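PDB 6FKK: MIP07328p from Drosophila melanogaster, which is a semaphorin, an axon guidance cue that probably acts as a chemorepellent by binding semaphorin receptors, here as its extracellular sema and PSI domains. Local coordinates for residues K43-Y47 against A58-S64; V301-N305 against V368-H372; C484-S489 against A530-P535. The contacts are given in a common frame with arbitrary orientation. Numbering follows the deposited sequence.

Interaction 1 of 3, residues K43-Y47 against A58-S64; sequences KDVIY and ARLEWHS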
ATOM      1  N   LYS A  43       4.387 -20.514   1.491  1.00 70.62           N
ATOM      2  CA  LYS A  43       4.064 -21.650   2.345  1.00 78.75           C
ATOM      3  C   LYS A  43       5.339 -22.420   2.655  1.00 81.44           C
ATOM      4  O   LYS A  43       5.969 -22.980   1.752  1.00 77.20           O
ATOM      5  CB  LYS A  43       3.034 -22.549   1.667  1.00 76.41           C
ATOM      6  CG  LYS A  43       2.746 -23.832   2.431  1.00 73.61           C
ATOM      7  CD  LYS A  43       1.646 -24.648   1.772  1.00 83.61           C
ATOM      8  CE  LYS A  43       2.006 -25.019   0.344  1.00 97.95           C
ATOM      9  NZ  LYS A  43       1.013 -25.953  -0.256  1.00107.34           N
ATOM     10  N   ASP A  44       5.736 -22.414   3.928  1.00 85.29           N
ATOM     11  CA  ASP A  44       6.856 -23.197   4.439  1.00 85.00           C
ATOM     12  C   ASP A  44       8.208 -22.738   3.899  1.00 91.85           C
ATOM     13  O   ASP A  44       9.249 -23.246   4.331  1.00109.98           O
ATOM     14  CB  ASP A  44       6.655 -24.687   4.133  1.00 87.10           C
ATOM     15  CG  ASP A  44       5.472 -25.284   4.876  1.00 98.55           C
ATOM     16  OD1 ASP A  44       5.125 -24.771   5.960  1.00 96.07           O
ATOM     17  OD2 ASP A  44       4.894 -26.272   4.375  1.00106.57           O
ATOM     18  N   VAL A  45       8.218 -21.790   2.962  1.00 81.70           N
ATOM     19  CA  VAL A  45       9.450 -21.356   2.310  1.00 86.44           C
ATOM     20  C   VAL A  45       9.434 -19.839   2.164  1.00 89.19           C
ATOM     21  O   VAL A  45       8.376 -19.216   2.043  1.00103.71           O
ATOM     22  CB  VAL A  45       9.639 -22.025   0.923  1.00105.49           C
ATOM     23  CG1 VAL A  45      11.016 -21.719   0.360  1.00118.92           C
ATOM     24  CG2 VAL A  45       9.428 -23.532   0.997  1.00121.01           C
ATOM     25  N   ILE A  46      10.627 -19.246   2.191  1.00 89.84           N
ATOM     26  CA  ILE A  46      10.850 -17.873   1.754  1.00 89.72           C
ATOM     27  C   ILE A  46      11.931 -17.905   0.680  1.00 97.41           C
ATOM     28  O   ILE A  46      12.947 -18.593   0.833  1.00102.33           O
ATOM     29  CB  ILE A  46      11.241 -16.949   2.923  1.00 74.40           C
ATOM     30  CG1 ILE A  46      11.517 -15.531   2.420  1.00 80.55           C
ATOM     31  CG2 ILE A  46      12.440 -17.499   3.675  1.00 71.41           C
ATOM     32  CD1 ILE A  46      11.894 -14.557   3.515  1.00 92.61           C
ATOM     33  N   TYR A  47      11.701 -17.180  -0.414  1.00 92.43           N
ATOM     34  CA  TYR A  47      12.541 -17.256  -1.602  1.00 81.28           C
ATOM     35  C   TYR A  47      13.293 -15.949  -1.823  1.00 91.28           C
ATOM     36  O   TYR A  47      12.722 -14.862  -1.690  1.00 96.46           O
ATOM     37  CB  TYR A  47      11.705 -17.570  -2.849  1.00 74.45           C
ATOM     38  CG  TYR A  47      10.887 -18.840  -2.765  1.00 75.97           C
ATOM     39  CD1 TYR A  47       9.596 -18.826  -2.251  1.00 72.47           C
ATOM     40  CD2 TYR A  47      11.399 -20.051  -3.213  1.00 82.15           C
ATOM     41  CE1 TYR A  47       8.842 -19.983  -2.178  1.00 74.04           C
ATOM     42  CE2 TYR A  47      10.651 -21.214  -3.144  1.00 91.86           C
ATOM     43  CZ  TYR A  47       9.373 -21.173  -2.626  1.00 85.76           C
ATOM     44  OH  TYR A  47       8.625 -22.324  -2.553  1.00 97.26           O
ATOM     45  N   ALA A  58      18.441 -17.913  -3.545  1.00129.26           N
ATOM     46  CA  ALA A  58      18.574 -18.508  -2.222  1.00130.98           C
ATOM     47  C   ALA A  58      17.206 -18.912  -1.694  1.00121.78           C
ATOM     48  O   ALA A  58      16.216 -18.202  -1.896  1.00123.24           O
ATOM     49  CB  ALA A  58      19.246 -17.540  -1.237  1.00133.41           C
ATOM     50  N   ARG A  59      17.159 -20.052  -1.007  1.00118.73           N
ATOM     51  CA  ARG A  59      15.921 -20.601  -0.470  1.00102.96           C
ATOM     52  C   ARG A  59      16.105 -20.925   1.004  1.00103.64           C
ATOM     53  O   ARG A  59      17.116 -21.518   1.390  1.00113.93           O
ATOM     54  CB  ARG A  59      15.501 -21.863  -1.229  1.00102.18           C
ATOM     55  CG  ARG A  59      14.321 -22.590  -0.610  1.00 99.07           C
ATOM     56  CD  ARG A  59      13.892 -23.783  -1.446  1.00103.08           C
ATOM     57  NE  ARG A  59      13.720 -23.429  -2.851  1.00116.87           N
ATOM     58  CZ  ARG A  59      13.074 -24.181  -3.735  1.00119.96           C
ATOM     59  NH1 ARG A  59      12.967 -23.785  -4.997  1.00121.63           N
ATOM     60  NH2 ARG A  59      12.527 -25.328  -3.357  1.00111.38           N
ATOM     61  N   LEU A  60      15.127 -20.540   1.819  1.00 91.08           N
ATOM     62  CA  LEU A  60      15.105 -20.874   3.237  1.00 89.73           C
ATOM     63  C   LEU A  60      13.773 -21.546   3.539  1.00101.89           C
ATOM     64  O   LEU A  60      12.713 -20.933   3.365  1.00106.16           O
ATOM     65  CB  LEU A  60      15.299 -19.623   4.101  1.00 94.27           C
ATOM     66  CG  LEU A  60      15.810 -19.768   5.539  1.00 99.06           C
ATOM     67  CD1 LEU A  60      16.308 -18.423   6.041  1.00 95.99           C
ATOM     68  CD2 LEU A  60      14.738 -20.311   6.470  1.00 98.46           C
ATOM     69  N   GLU A  61      13.825 -22.801   3.980  1.00 98.99           N
ATOM     70  CA  GLU A  61      12.632 -23.592   4.243  1.00100.81           C
ATOM     71  C   GLU A  61      12.381 -23.696   5.741  1.00 98.45           C
ATOM     72  O   GLU A  61      13.321 -23.813   6.535  1.00 95.29           O
ATOM     73  CB  GLU A  61      12.752 -24.990   3.627  1.00 89.63           C
ATOM     74  CG  GLU A  61      12.679 -24.998   2.105  1.00 99.08           C
ATOM     75  CD  GLU A  61      12.734 -26.396   1.519  1.00122.21           C
ATOM     76  OE1 GLU A  61      13.378 -27.275   2.128  1.00134.08           O
ATOM     77  OE2 GLU A  61      12.129 -26.616   0.448  1.00126.13           O
ATOM     78  N   TRP A  62      11.104 -23.658   6.118  1.00 90.24           N
ATOM     79  CA  TRP A  62      10.706 -23.645   7.522  1.00 91.72           C
ATOM     80  C   TRP A  62       9.329 -24.287   7.610  1.00 99.96           C
ATOM     81  O   TRP A  62       8.346 -23.712   7.134  1.00105.34           O
ATOM     82  CB  TRP A  62      10.695 -22.217   8.065  1.00 89.67           C
ATOM     83  CG  TRP A  62      10.429 -22.095   9.533  1.00 87.39           C
ATOM     84  CD1 TRP A  62      10.152 -23.104  10.408  1.00 89.69           C
ATOM     85  CD2 TRP A  62      10.414 -20.885  10.299  1.00 94.32           C
ATOM     86  NE1 TRP A  62       9.965 -22.596  11.672  1.00 95.22           N
ATOM     87  CE2 TRP A  62      10.121 -21.236  11.630  1.00 92.85           C
ATOM     88  CE3 TRP A  62      10.620 -19.537   9.987  1.00104.10           C
ATOM     89  CZ2 TRP A  62      10.027 -20.290  12.648  1.00 91.86           C
ATOM     90  CZ3 TRP A  62      10.528 -18.600  10.999  1.00101.38           C
ATOM     91  CH2 TRP A  62      10.234 -18.981  12.313  1.00 92.46           C
ATOM     92  N   HIS A  63       9.256 -25.468   8.215  1.00 93.37           N
ATOM     93  CA  HIS A  63       8.036 -26.259   8.242  1.00 95.89           C
ATOM     94  C   HIS A  63       7.491 -26.368   9.659  1.00 91.43           C
ATOM     95  O   HIS A  63       8.235 -26.279  10.639  1.00 98.23           O
ATOM     96  CB  HIS A  63       8.276 -27.661   7.676  1.00113.14           C
ATOM     97  CG  HIS A  63       8.596 -27.670   6.215  1.00116.27           C
ATOM     98  ND1 HIS A  63       7.638 -27.873   5.245  1.00115.78           N
ATOM     99  CD2 HIS A  63       9.766 -27.493   5.557  1.00116.89           C
ATOM    100  CE1 HIS A  63       8.204 -27.825   4.053  1.00118.73           C
ATOM    101  NE2 HIS A  63       9.494 -27.595   4.214  1.00119.20           N
ATOM    102  N   SER A  64       6.179 -26.566   9.751  1.00 90.31           N
ATOM    103  CA  SER A  64       5.527 -26.772  11.035  1.00 86.20           C
ATOM    104  C   SER A  64       5.730 -28.209  11.491  1.00105.21           C
ATOM    105  O   SER A  64       5.582 -29.147  10.702  1.00103.68           O
ATOM    106  CB  SER A  64       4.034 -26.460  10.938  1.00 83.44           C
ATOM    107  OG  SER A  64       3.812 -25.094  10.640  1.00 94.87           O
TER
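Antiparallel pairing of the third and fourth strands of a propeller blade makes this contact, at the start of strand 45-50 and the end of strand 56-61. The ladder is regular: I46 N donates to L60 O at 2.9 Å and L60 N returns a bond to I46 O at 3.1 Å, flanked by the non-hydrogen-bonded pairs V45-E61 and Y47-R59. A further bond, W62 N to D44 O at 2.6 Å, carries the pairing past the strands proper. In this blade of the seven-bladed sema propeller four antiparallel strands follow one another in sequence, and 56-61 is the edge strand. The two faces differ in character. On one, I46 CG2 meets L60 CB at 3.6 Å, and both residues lie against L99 of the next blade. On the other, V45 CG1 packs on R59 CG at 3.6 Å, while the guanidinium of R59, salt-bridged to E56, presents one face to the Y47 ring, with NE 3.8 Å from CE2. D44, in a positive-phi conformation, sets its CB 3.8 Å from the H63 ring centroid, a CH-pi contact over the face; its carboxylate is hydrogen-bonded to H83 and N84.

Interaction 2 of 3, residues V301-N305 against V368-H372; sequences VCAFN and VPAVH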
ATOM      1  N   VAL A 301      -8.256   5.481  -7.702  1.00 32.28           N
ATOM      2  CA  VAL A 301      -6.902   5.723  -7.220  1.00 31.41           C
ATOM      3  C   VAL A 301      -6.846   7.151  -6.701  1.00 50.29           C
ATOM      4  O   VAL A 301      -7.114   8.101  -7.447  1.00 61.41           O
ATOM      5  CB  VAL A 301      -5.849   5.504  -8.316  1.00 42.30           C
ATOM      6  CG1 VAL A 301      -4.483   5.947  -7.820  1.00 31.08           C
ATOM      7  CG2 VAL A 301      -5.818   4.047  -8.736  1.00 49.63           C
ATOM      8  N   CYS A 302      -6.503   7.304  -5.425  1.00 49.49           N
ATOM      9  CA  CYS A 302      -6.305   8.612  -4.822  1.00 37.53           C
ATOM     10  C   CYS A 302      -4.882   8.727  -4.300  1.00 38.02           C
ATOM     11  O   CYS A 302      -4.266   7.737  -3.891  1.00 52.88           O
ATOM     12  CB  CYS A 302      -7.292   8.872  -3.675  1.00 37.60           C
ATOM     13  SG  CYS A 302      -8.942   9.435  -4.172  1.00 66.41           S
ATOM     14  N   ALA A 303      -4.365   9.950  -4.321  1.00 33.90           N
ATOM     15  CA  ALA A 303      -3.058  10.266  -3.768  1.00 29.92           C
ATOM     16  C   ALA A 303      -3.236  11.231  -2.608  1.00 38.49           C
ATOM     17  O   ALA A 303      -4.083  12.129  -2.659  1.00 54.95           O
ATOM     18  CB  ALA A 303      -2.135  10.877  -4.826  1.00 34.72           C
ATOM     19  N   PHE A 304      -2.443  11.041  -1.561  1.00 36.18           N
ATOM     20  CA  PHE A 304      -2.532  11.865  -0.366  1.00 33.62           C
ATOM     21  C   PHE A 304      -1.169  12.455  -0.044  1.00 38.26           C
ATOM     22  O   PHE A 304      -0.148  11.768  -0.140  1.00 40.19           O
ATOM     23  CB  PHE A 304      -3.048  11.055   0.823  1.00 29.37           C
ATOM     24  CG  PHE A 304      -4.460  10.575   0.656  1.00 36.55           C
ATOM     25  CD1 PHE A 304      -4.727   9.358   0.051  1.00 31.19           C
ATOM     26  CD2 PHE A 304      -5.519  11.343   1.106  1.00 32.91           C
ATOM     27  CE1 PHE A 304      -6.028   8.916  -0.101  1.00 36.12           C
ATOM     28  CE2 PHE A 304      -6.819  10.907   0.960  1.00 54.48           C
ATOM     29  CZ  PHE A 304      -7.075   9.692   0.354  1.00 52.10           C
ATOM     30  N   ASN A 305      -1.160  13.733   0.331  1.00 41.24           N
ATOM     31  CA  ASN A 305       0.070  14.405   0.724  1.00 35.28           C
ATOM     32  C   ASN A 305       0.385  14.073   2.178  1.00 31.26           C
ATOM     33  O   ASN A 305      -0.476  14.207   3.053  1.00 64.88           O
ATOM     34  CB  ASN A 305      -0.065  15.917   0.531  1.00 46.21           C
ATOM     35  CG  ASN A 305       1.271  16.644   0.589  1.00 51.95           C
ATOM     36  OD1 ASN A 305       2.189  16.235   1.300  1.00 62.97           O
ATOM     37  ND2 ASN A 305       1.379  17.736  -0.160  1.00 59.25           N
ATOM     38  N   VAL A 368      -8.799  13.524   5.805  1.00 33.50           N
ATOM     39  CA  VAL A 368      -7.633  13.864   4.995  1.00 38.67           C
ATOM     40  C   VAL A 368      -8.073  14.060   3.551  1.00 39.73           C
ATOM     41  O   VAL A 368      -8.652  13.142   2.951  1.00 52.50           O
ATOM     42  CB  VAL A 368      -6.545  12.784   5.093  1.00 31.45           C
ATOM     43  CG1 VAL A 368      -5.350  13.162   4.231  1.00 31.08           C
ATOM     44  CG2 VAL A 368      -6.128  12.586   6.538  1.00 31.53           C
ATOM     45  N   PRO A 369      -7.830  15.222   2.956  1.00 33.57           N
ATOM     46  CA  PRO A 369      -8.228  15.436   1.563  1.00 46.04           C
ATOM     47  C   PRO A 369      -7.214  14.856   0.591  1.00 47.88           C
ATOM     48  O   PRO A 369      -6.006  14.846   0.837  1.00 51.62           O
ATOM     49  CB  PRO A 369      -8.283  16.963   1.450  1.00 35.40           C
ATOM     50  CG  PRO A 369      -7.238  17.423   2.414  1.00 35.23           C
ATOM     51  CD  PRO A 369      -7.249  16.434   3.559  1.00 45.13           C
ATOM     52  N   ALA A 370      -7.732  14.361  -0.527  1.00 43.06           N
ATOM     53  CA  ALA A 370      -6.876  13.809  -1.563  1.00 40.69           C
ATOM     54  C   ALA A 370      -6.231  14.925  -2.373  1.00 49.45           C
ATOM     55  O   ALA A 370      -6.750  16.042  -2.460  1.00 47.89           O
ATOM     56  CB  ALA A 370      -7.672  12.886  -2.488  1.00 44.24           C
ATOM     57  N   VAL A 371      -5.074  14.613  -2.960  1.00 42.16           N
ATOM     58  CA  VAL A 371      -4.425  15.554  -3.861  1.00 33.29           C
ATOM     59  C   VAL A 371      -5.338  15.810  -5.051  1.00 45.79           C
ATOM     60  O   VAL A 371      -5.923  14.879  -5.617  1.00 46.47           O
ATOM     61  CB  VAL A 371      -3.054  15.017  -4.296  1.00 46.37           C
ATOM     62  CG1 VAL A 371      -2.507  15.830  -5.458  1.00 43.60           C
ATOM     63  CG2 VAL A 371      -2.088  15.049  -3.125  1.00 55.22           C
ATOM     64  N   HIS A 372      -5.477  17.086  -5.417  1.00 44.30           N
ATOM     65  CA  HIS A 372      -6.378  17.597  -6.447  1.00 39.99           C
ATOM     66  C   HIS A 372      -7.844  17.510  -6.044  1.00 38.48           C
ATOM     67  O   HIS A 372      -8.708  17.929  -6.823  1.00 55.30           O
ATOM     68  CB  HIS A 372      -6.194  16.894  -7.801  1.00 46.95           C
ATOM     69  CG  HIS A 372      -4.820  17.038  -8.375  1.00 69.40           C
ATOM     70  ND1 HIS A 372      -4.258  16.093  -9.206  1.00 70.41           N
ATOM     71  CD2 HIS A 372      -3.896  18.019  -8.241  1.00 75.37           C
ATOM     72  CE1 HIS A 372      -3.046  16.484  -9.558  1.00 68.46           C
ATOM     73  NE2 HIS A 372      -2.802  17.650  -8.986  1.00 75.78           N
TER
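At the apolar centre, A370 and V371 lie across strand 298-305 and meet side chains on both of its faces. A370 CB sits 4.0 Å from C302 SG and 4.1 Å from F304 CE2, whereas V371 CB approaches A303 CB at 4.3 Å and V371 CG2 reaches N305 CB, also at 4.3 Å. F304 extends the cluster: its CD2 lies 3.6 Å from V368 CG1, and I309 of helix 306-312 touches both side chains. The two segments run 101° apart, so this is a crossing and not a ladder. In the sema propeller, strand 298-305 lies antiparallel between 282-290 and 377-380, and a long excursion containing helices 306-312 and 352-360 follows before the chain returns through 368-372; V368 adds a short, weak parallel pairing with R254 of strand 251-259, to which the C302-C257 disulfide ties 298-305. Toward the polar edge, V368 O lies near the plane of the F304 ring, 3.5 Å from CE2. A single hydrogen bond joins the two backbones, V371 N to A303 O at 2.7 Å and nearly linear. Beyond it, N305 occupies the N-cap of helix 306-312, where its OD1 accepts a bond from the backbone N of D307.

Interaction 3 of 3, residues C484-S489 against A530-P535; sequences CLGCLS and AALLCP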
ATOM      1  N   CYS A 484       5.539   4.226 -35.662  1.00 93.52           N
ATOM      2  CA  CYS A 484       5.576   5.599 -35.166  1.00 90.06           C
ATOM      3  C   CYS A 484       4.234   6.013 -34.581  1.00105.37           C
ATOM      4  O   CYS A 484       4.183   6.696 -33.551  1.00113.10           O
ATOM      5  CB  CYS A 484       5.980   6.540 -36.299  1.00107.76           C
ATOM      6  SG  CYS A 484       5.795   8.320 -36.005  1.00125.07           S
ATOM      7  N   LEU A 485       3.139   5.614 -35.231  1.00110.85           N
ATOM      8  CA  LEU A 485       1.810   5.944 -34.728  1.00101.17           C
ATOM      9  C   LEU A 485       1.589   5.359 -33.339  1.00 85.24           C
ATOM     10  O   LEU A 485       0.974   6.000 -32.479  1.00 78.47           O
ATOM     11  CB  LEU A 485       0.747   5.440 -35.704  1.00113.68           C
ATOM     12  CG  LEU A 485       0.899   5.913 -37.151  1.00126.04           C
ATOM     13  CD1 LEU A 485      -0.086   5.199 -38.066  1.00127.14           C
ATOM     14  CD2 LEU A 485       0.719   7.419 -37.235  1.00126.59           C
ATOM     15  N   GLY A 486       2.091   4.146 -33.099  1.00 89.54           N
ATOM     16  CA  GLY A 486       1.957   3.545 -31.784  1.00 99.07           C
ATOM     17  C   GLY A 486       2.833   4.200 -30.736  1.00 91.50           C
ATOM     18  O   GLY A 486       2.464   4.247 -29.558  1.00 90.28           O
ATOM     19  N   CYS A 487       3.996   4.714 -31.141  1.00 97.55           N
ATOM     20  CA  CYS A 487       4.891   5.373 -30.194  1.00 93.79           C
ATOM     21  C   CYS A 487       4.287   6.678 -29.684  1.00 88.02           C
ATOM     22  O   CYS A 487       4.478   7.044 -28.518  1.00 91.85           O
ATOM     23  CB  CYS A 487       6.248   5.620 -30.854  1.00 86.31           C
ATOM     24  SG  CYS A 487       7.577   6.210 -29.770  1.00 93.64           S
ATOM     25  N   LEU A 488       3.548   7.386 -30.540  1.00 81.08           N
ATOM     26  CA  LEU A 488       2.894   8.625 -30.134  1.00 80.20           C
ATOM     27  C   LEU A 488       1.529   8.377 -29.502  1.00 85.46           C
ATOM     28  O   LEU A 488       1.138   9.100 -28.580  1.00 90.86           O
ATOM     29  CB  LEU A 488       2.754   9.565 -31.335  1.00 68.06           C
ATOM     30  CG  LEU A 488       3.811  10.670 -31.429  1.00 65.98           C
ATOM     31  CD1 LEU A 488       5.218  10.100 -31.349  1.00 73.00           C
ATOM     32  CD2 LEU A 488       3.644  11.481 -32.699  1.00 79.06           C
ATOM     33  N   SER A 489       0.796   7.367 -29.976  1.00 81.19           N
ATOM     34  CA  SER A 489      -0.490   7.040 -29.367  1.00 83.19           C
ATOM     35  C   SER A 489      -0.331   6.448 -27.975  1.00 77.48           C
ATOM     36  O   SER A 489      -1.267   6.523 -27.173  1.00 89.57           O
ATOM     37  CB  SER A 489      -1.270   6.068 -30.254  1.00 90.92           C
ATOM     38  OG  SER A 489      -1.641   6.675 -31.479  1.00 99.60           O
ATOM     39  N   ALA A 530      -2.263  12.970 -31.345  1.00105.85           N
ATOM     40  CA  ALA A 530      -0.829  12.718 -31.247  1.00103.35           C
ATOM     41  C   ALA A 530      -0.300  12.072 -32.520  1.00 99.46           C
ATOM     42  O   ALA A 530       0.718  12.506 -33.071  1.00 97.18           O
ATOM     43  CB  ALA A 530      -0.528  11.840 -30.032  1.00100.66           C
ATOM     44  N   ALA A 531      -0.988  11.036 -33.011  1.00101.58           N
ATOM     45  CA  ALA A 531      -0.547  10.343 -34.216  1.00 95.12           C
ATOM     46  C   ALA A 531      -0.545  11.247 -35.442  1.00 92.78           C
ATOM     47  O   ALA A 531       0.099  10.911 -36.442  1.00106.60           O
ATOM     48  CB  ALA A 531      -1.432   9.121 -34.471  1.00 87.98           C
ATOM     49  N   LEU A 532      -1.252  12.380 -35.394  1.00 89.42           N
ATOM     50  CA  LEU A 532      -1.205  13.322 -36.508  1.00100.56           C
ATOM     51  C   LEU A 532       0.168  13.970 -36.622  1.00 98.55           C
ATOM     52  O   LEU A 532       0.645  14.237 -37.732  1.00105.21           O
ATOM     53  CB  LEU A 532      -2.288  14.388 -36.344  1.00105.79           C
ATOM     54  CG  LEU A 532      -3.739  13.908 -36.421  1.00101.58           C
ATOM     55  CD1 LEU A 532      -4.702  15.084 -36.328  1.00102.00           C
ATOM     56  CD2 LEU A 532      -3.979  13.104 -37.692  1.00 80.00           C
ATOM     57  N   LEU A 533       0.817  14.234 -35.485  1.00105.80           N
ATOM     58  CA  LEU A 533       2.172  14.778 -35.510  1.00114.77           C
ATOM     59  C   LEU A 533       3.148  13.810 -36.163  1.00123.51           C
ATOM     60  O   LEU A 533       4.129  14.241 -36.780  1.00121.79           O
ATOM     61  CB  LEU A 533       2.636  15.115 -34.090  1.00100.31           C
ATOM     62  CG  LEU A 533       2.186  16.425 -33.433  1.00 94.14           C
ATOM     63  CD1 LEU A 533       0.680  16.475 -33.213  1.00104.56           C
ATOM     64  CD2 LEU A 533       2.924  16.623 -32.117  1.00 77.91           C
ATOM     65  N   CYS A 534       2.899  12.508 -36.038  1.00123.73           N
ATOM     66  CA  CYS A 534       3.751  11.521 -36.683  1.00121.19           C
ATOM     67  C   CYS A 534       3.701  11.706 -38.200  1.00139.31           C
ATOM     68  O   CYS A 534       2.627  11.963 -38.758  1.00151.27           O
ATOM     69  CB  CYS A 534       3.314  10.102 -36.307  1.00120.85           C
ATOM     70  SG  CYS A 534       4.233   8.829 -37.200  1.00150.59           S
ATOM     71  N   PRO A 535       4.837  11.601 -38.893  1.00144.48           N
ATOM     72  CA  PRO A 535       4.849  11.835 -40.342  1.00128.98           C
ATOM     73  C   PRO A 535       3.953  10.865 -41.099  1.00135.64           C
ATOM     74  O   PRO A 535       3.617   9.776 -40.628  1.00138.15           O
ATOM     75  CB  PRO A 535       6.321  11.635 -40.721  1.00111.98           C
ATOM     76  CG  PRO A 535       7.069  11.922 -39.474  1.00124.49           C
ATOM     77  CD  PRO A 535       6.197  11.432 -38.353  1.00140.67           C
TER
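L488 and C534 bury the most surface in this contact, with A531 next, and together they show how a small disulfide-rich domain can hold two short helices with a covalent bond and a few apolar side chains. L488 projects from helix 484-489 toward the end of helix 527-533. Its CD2 lies 3.9 Å from C534 CB and 4.0 Å from L533 CB, and its CB is 4.2 Å from A530 CB. The same CD2 comes within 3.1 Å of A530 O, a tight approach, and chi1 of L488, at -99°, falls between the usual wells. One helical turn earlier on the same side, C484 is bonded to C534, SG to SG at 2.0 Å; its chi3 of 144° is well away from the roughly 90° usual for disulfides. P535 CD rests 3.9 Å from C484 SG. A531 fits beside the first helix, its CB 3.9 Å from both L485 CD2 and S489 OG, and a residue this small allows the CA atoms of L485 and A531 to approach to 5.0 Å. The cysteine-linked helices belong to the PSI (plexin-semaphorin-integrin) domain, a small disulfide-rich module that follows the propeller. Beyond the pair, W497 of strand 495-498 packs against C484, C487 and L488, C487 is disulfide-bonded to C504 of strand 503-506, and S522 and S525 from the loops before helix 527-533 cover A530.

From the N terminus the three contacts close in series, none enclosing or crossing another. Interaction 1 closes the shortest loop, a beta hairpin with ten residues between its segments, half of them strand. Interaction 2 comes next, bringing the chain back after an excursion of 62 residues with two helices; it lies on the opposite side of the chain's centre, the two centres being 38 Å apart. Interaction 3 closes 40 residues of the PSI domain, joining helices near its two ends. Its centre is 33 Å from that of interaction 2 and 49 Å from that of interaction 1. The first two thus secure separate parts of the sema domain, the third the compact module that follows it.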